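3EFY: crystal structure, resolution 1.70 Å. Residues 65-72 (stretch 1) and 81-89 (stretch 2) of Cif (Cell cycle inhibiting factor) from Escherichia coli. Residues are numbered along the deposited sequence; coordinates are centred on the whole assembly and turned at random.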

# COMPACT_ATOMS: atom_id res chain seq x y z
N GLY A 65 8.49 -21.58 10.93
CA GLY A 65 7.58 -20.68 11.58
C GLY A 65 7.80 -19.23 11.17
O GLY A 65 7.93 -18.33 11.98
N HIS A 66 7.79 -18.98 9.86
CA HIS A 66 8.27 -17.73 9.37
C HIS A 66 7.67 -17.48 7.96
O HIS A 66 7.31 -18.43 7.30
N ALA A 67 7.42 -16.24 7.63
CA ALA A 67 7.01 -15.85 6.26
C ALA A 67 7.98 -14.85 5.67
O ALA A 67 8.57 -14.03 6.38
N TYR A 68 8.14 -14.87 4.34
CA TYR A 68 9.15 -14.04 3.70
C TYR A 68 8.93 -14.03 2.18
O TYR A 68 8.12 -14.81 1.69
N ILE A 69 9.65 -13.17 1.48
CA ILE A 69 9.46 -12.94 0.02
C ILE A 69 10.73 -13.34 -0.71
O ILE A 69 11.82 -12.96 -0.27
N VAL A 70 10.60 -14.04 -1.84
CA VAL A 70 11.72 -14.32 -2.75
C VAL A 70 11.37 -13.62 -4.07
O VAL A 70 10.29 -13.84 -4.64
N ASP A 71 12.26 -12.71 -4.45
CA ASP A 71 12.11 -11.87 -5.66
C ASP A 71 13.02 -12.56 -6.70
O ASP A 71 14.25 -12.70 -6.46
N ILE A 72 12.42 -12.93 -7.85
CA ILE A 72 13.09 -13.60 -8.94
C ILE A 72 13.09 -12.69 -10.19
O ILE A 72 12.16 -12.72 -10.96
N PRO A 81 19.59 -15.80 -10.31
CA PRO A 81 19.64 -15.05 -9.04
C PRO A 81 18.26 -14.77 -8.44
O PRO A 81 17.23 -14.80 -9.12
N ALA A 82 18.25 -14.53 -7.13
CA ALA A 82 17.02 -14.11 -6.45
C ALA A 82 17.42 -13.19 -5.29
O ALA A 82 18.59 -13.14 -4.92
N PHE A 83 16.43 -12.53 -4.69
CA PHE A 83 16.64 -11.71 -3.51
C PHE A 83 15.65 -12.19 -2.47
O PHE A 83 14.52 -12.57 -2.80
N LEU A 84 16.03 -12.13 -1.21
CA LEU A 84 15.14 -12.52 -0.09
C LEU A 84 14.86 -11.29 0.77
O LEU A 84 15.78 -10.61 1.20
N TYR A 85 13.58 -11.03 1.05
CA TYR A 85 13.13 -9.92 1.85
C TYR A 85 12.31 -10.49 3.04
O TYR A 85 11.49 -11.37 2.88
N GLN A 86 12.51 -9.93 4.23
CA GLN A 86 11.87 -10.47 5.44
C GLN A 86 11.95 -9.47 6.58
O GLN A 86 12.83 -8.58 6.60
N SER A 87 11.09 -9.68 7.56
CA SER A 87 11.29 -9.18 8.94
C SER A 87 11.00 -10.34 9.88
O SER A 87 10.44 -11.33 9.45
N ASP A 88 11.30 -10.20 11.18
CA ASP A 88 11.08 -11.32 12.09
C ASP A 88 10.94 -10.74 13.52
O ASP A 88 11.72 -9.89 13.91
N LEU A 89 9.92 -11.19 14.24
CA LEU A 89 9.76 -10.75 15.65
C LEU A 89 10.61 -11.54 16.63
O LEU A 89 10.75 -11.10 17.80

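The strand 66-72 and the strand that starts at Pro-81 run antiparallel, and the side chains alternate between the two faces of the sheet. Ile-69, Asp-71, Phe-83 and Tyr-85 share one face; Val-70 and Leu-84 lie on the other. On the first face, Asp-71 and Tyr-85 form a diagonal polar pair. Asp-71 is t (chi1 174°) with chi2 near 0°, and Tyr-85 is m (chi1 -44°), a combination that leans the phenol across the sheet and lets Tyr-85 OH donate a hydrogen bond to Asp-71 OD2 at 2.6 Å. Asp-71 OD1 is satisfied elsewhere in the structure. The same tilt places Tyr-85 CD2 4.0 Å from Ile-69 CG2, while the far end of Ile-69 (m, m) leads away from the partner strand. Phe-83, also m, sits directly across from Asp-71, with 4.2 Å between their CB atoms, and Asp-71 O lies at the edge of its ring.

On the other face, Val-70 is t, and its CG1 lies 3.8 Å from Ala-82 CB. Leu-84 has chi1 in t but chi2 between wells at 144°; its CD1 approaches Tyr-68 CD1 to 4.2 Å. Tyr-68 and Gln-86 both adopt p and both point toward the opposing stretch, their CB atoms meeting at 3.8 Å.

Beyond this contact, Gln-86 extends through a t chi2 to bring its amide oxygen to the t imidazole of His-66, whose NE2 donates to Gln-86 OE1 at 2.7 Å. That oxygen and Ser-87 O lie at the edge of the imidazole, whereas Asp-88 OD2 sits over one face, 3.5 Å from His-66 CE1. On the other ring nitrogen, a water 2.8 Å from His-66 ND1 donates a weak hydrogen bond to Asp-88 OD1. A second water bridges backbone atoms, donating to Ala-67 O and accepting from Ser-87 N.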

# COMPACT_ATOMS: atom_id res chain seq x y z
CB HIS A 66 9.79 -17.85 9.28
CG HIS A 66 10.46 -16.56 8.95
ND1 HIS A 66 9.98 -15.36 9.42
CD2 HIS A 66 11.58 -16.29 8.23
CE1 HIS A 66 10.74 -14.40 8.92
NE2 HIS A 66 11.74 -14.93 8.25
CB ALA A 67 5.59 -15.25 6.28
CB TYR A 68 10.58 -14.53 4.05
CG TYR A 68 10.80 -15.98 3.95
CD1 TYR A 68 11.25 -16.58 2.77
CD2 TYR A 68 10.52 -16.88 5.01
CE1 TYR A 68 11.48 -17.96 2.69
CE2 TYR A 68 10.69 -18.20 4.90
CZ TYR A 68 11.16 -18.78 3.74
OH TYR A 68 11.36 -20.15 3.70
CB ILE A 69 9.17 -11.50 -0.26
CG1 ILE A 69 7.92 -10.95 0.47
CG2 ILE A 69 9.00 -11.30 -1.79
CD1 ILE A 69 6.67 -11.77 0.22
CB VAL A 70 11.92 -15.76 -2.95
CG1 VAL A 70 13.09 -16.01 -3.96
CG2 VAL A 70 12.23 -16.46 -1.62
CB ASP A 71 12.53 -10.44 -5.31
CG ASP A 71 12.56 -9.47 -6.50
OD1 ASP A 71 12.28 -9.90 -7.64
OD2 ASP A 71 12.85 -8.27 -6.27
CB ILE A 72 12.48 -14.96 -9.25
CG1 ILE A 72 12.39 -15.86 -8.00
CG2 ILE A 72 13.31 -15.70 -10.34
CD1 ILE A 72 11.43 -17.00 -8.15
CB PRO A 81 20.32 -13.74 -9.40
CG PRO A 81 20.70 -13.85 -10.85
CD PRO A 81 20.08 -15.01 -11.46
CB ALA A 82 16.28 -15.33 -5.95
CB PHE A 83 16.45 -10.26 -3.82
CG PHE A 83 17.47 -9.73 -4.83
CD1 PHE A 83 18.63 -9.12 -4.39
CD2 PHE A 83 17.25 -9.85 -6.19
CE1 PHE A 83 19.57 -8.63 -5.29
CE2 PHE A 83 18.20 -9.36 -7.11
CZ PHE A 83 19.35 -8.76 -6.64
CB LEU A 84 15.80 -13.59 0.75
CG LEU A 84 14.86 -14.36 1.71
CD1 LEU A 84 15.30 -15.86 1.80
CD2 LEU A 84 14.96 -13.64 2.95
CB TYR A 85 12.24 -8.91 1.11
CG TYR A 85 12.75 -8.54 -0.28
CD1 TYR A 85 14.07 -8.21 -0.48
CD2 TYR A 85 11.89 -8.57 -1.38
CE1 TYR A 85 14.54 -7.86 -1.78
CE2 TYR A 85 12.35 -8.24 -2.64
CZ TYR A 85 13.68 -7.92 -2.83
OH TYR A 85 14.17 -7.63 -4.11
CB GLN A 86 12.53 -11.78 5.87
CG GLN A 86 14.07 -11.64 6.15
CD GLN A 86 14.70 -12.77 6.90
OE1 GLN A 86 14.03 -13.63 7.51
NE2 GLN A 86 16.03 -12.79 6.88
CB SER A 87 10.40 -7.98 9.28
OG SER A 87 9.04 -8.35 9.44
CB ASP A 88 12.28 -12.24 11.99
CG ASP A 88 12.04 -13.64 12.49
OD1 ASP A 88 11.37 -13.86 13.55
OD2 ASP A 88 12.63 -14.53 11.87
CB LEU A 89 8.29 -10.80 16.07
CG LEU A 89 7.37 -9.79 15.38
CD1 LEU A 89 5.91 -10.02 15.85
CD2 LEU A 89 7.84 -8.33 15.54
O HOH W 1 9.33 -15.36 12.11
O HOH W 2 8.75 -11.22 6.32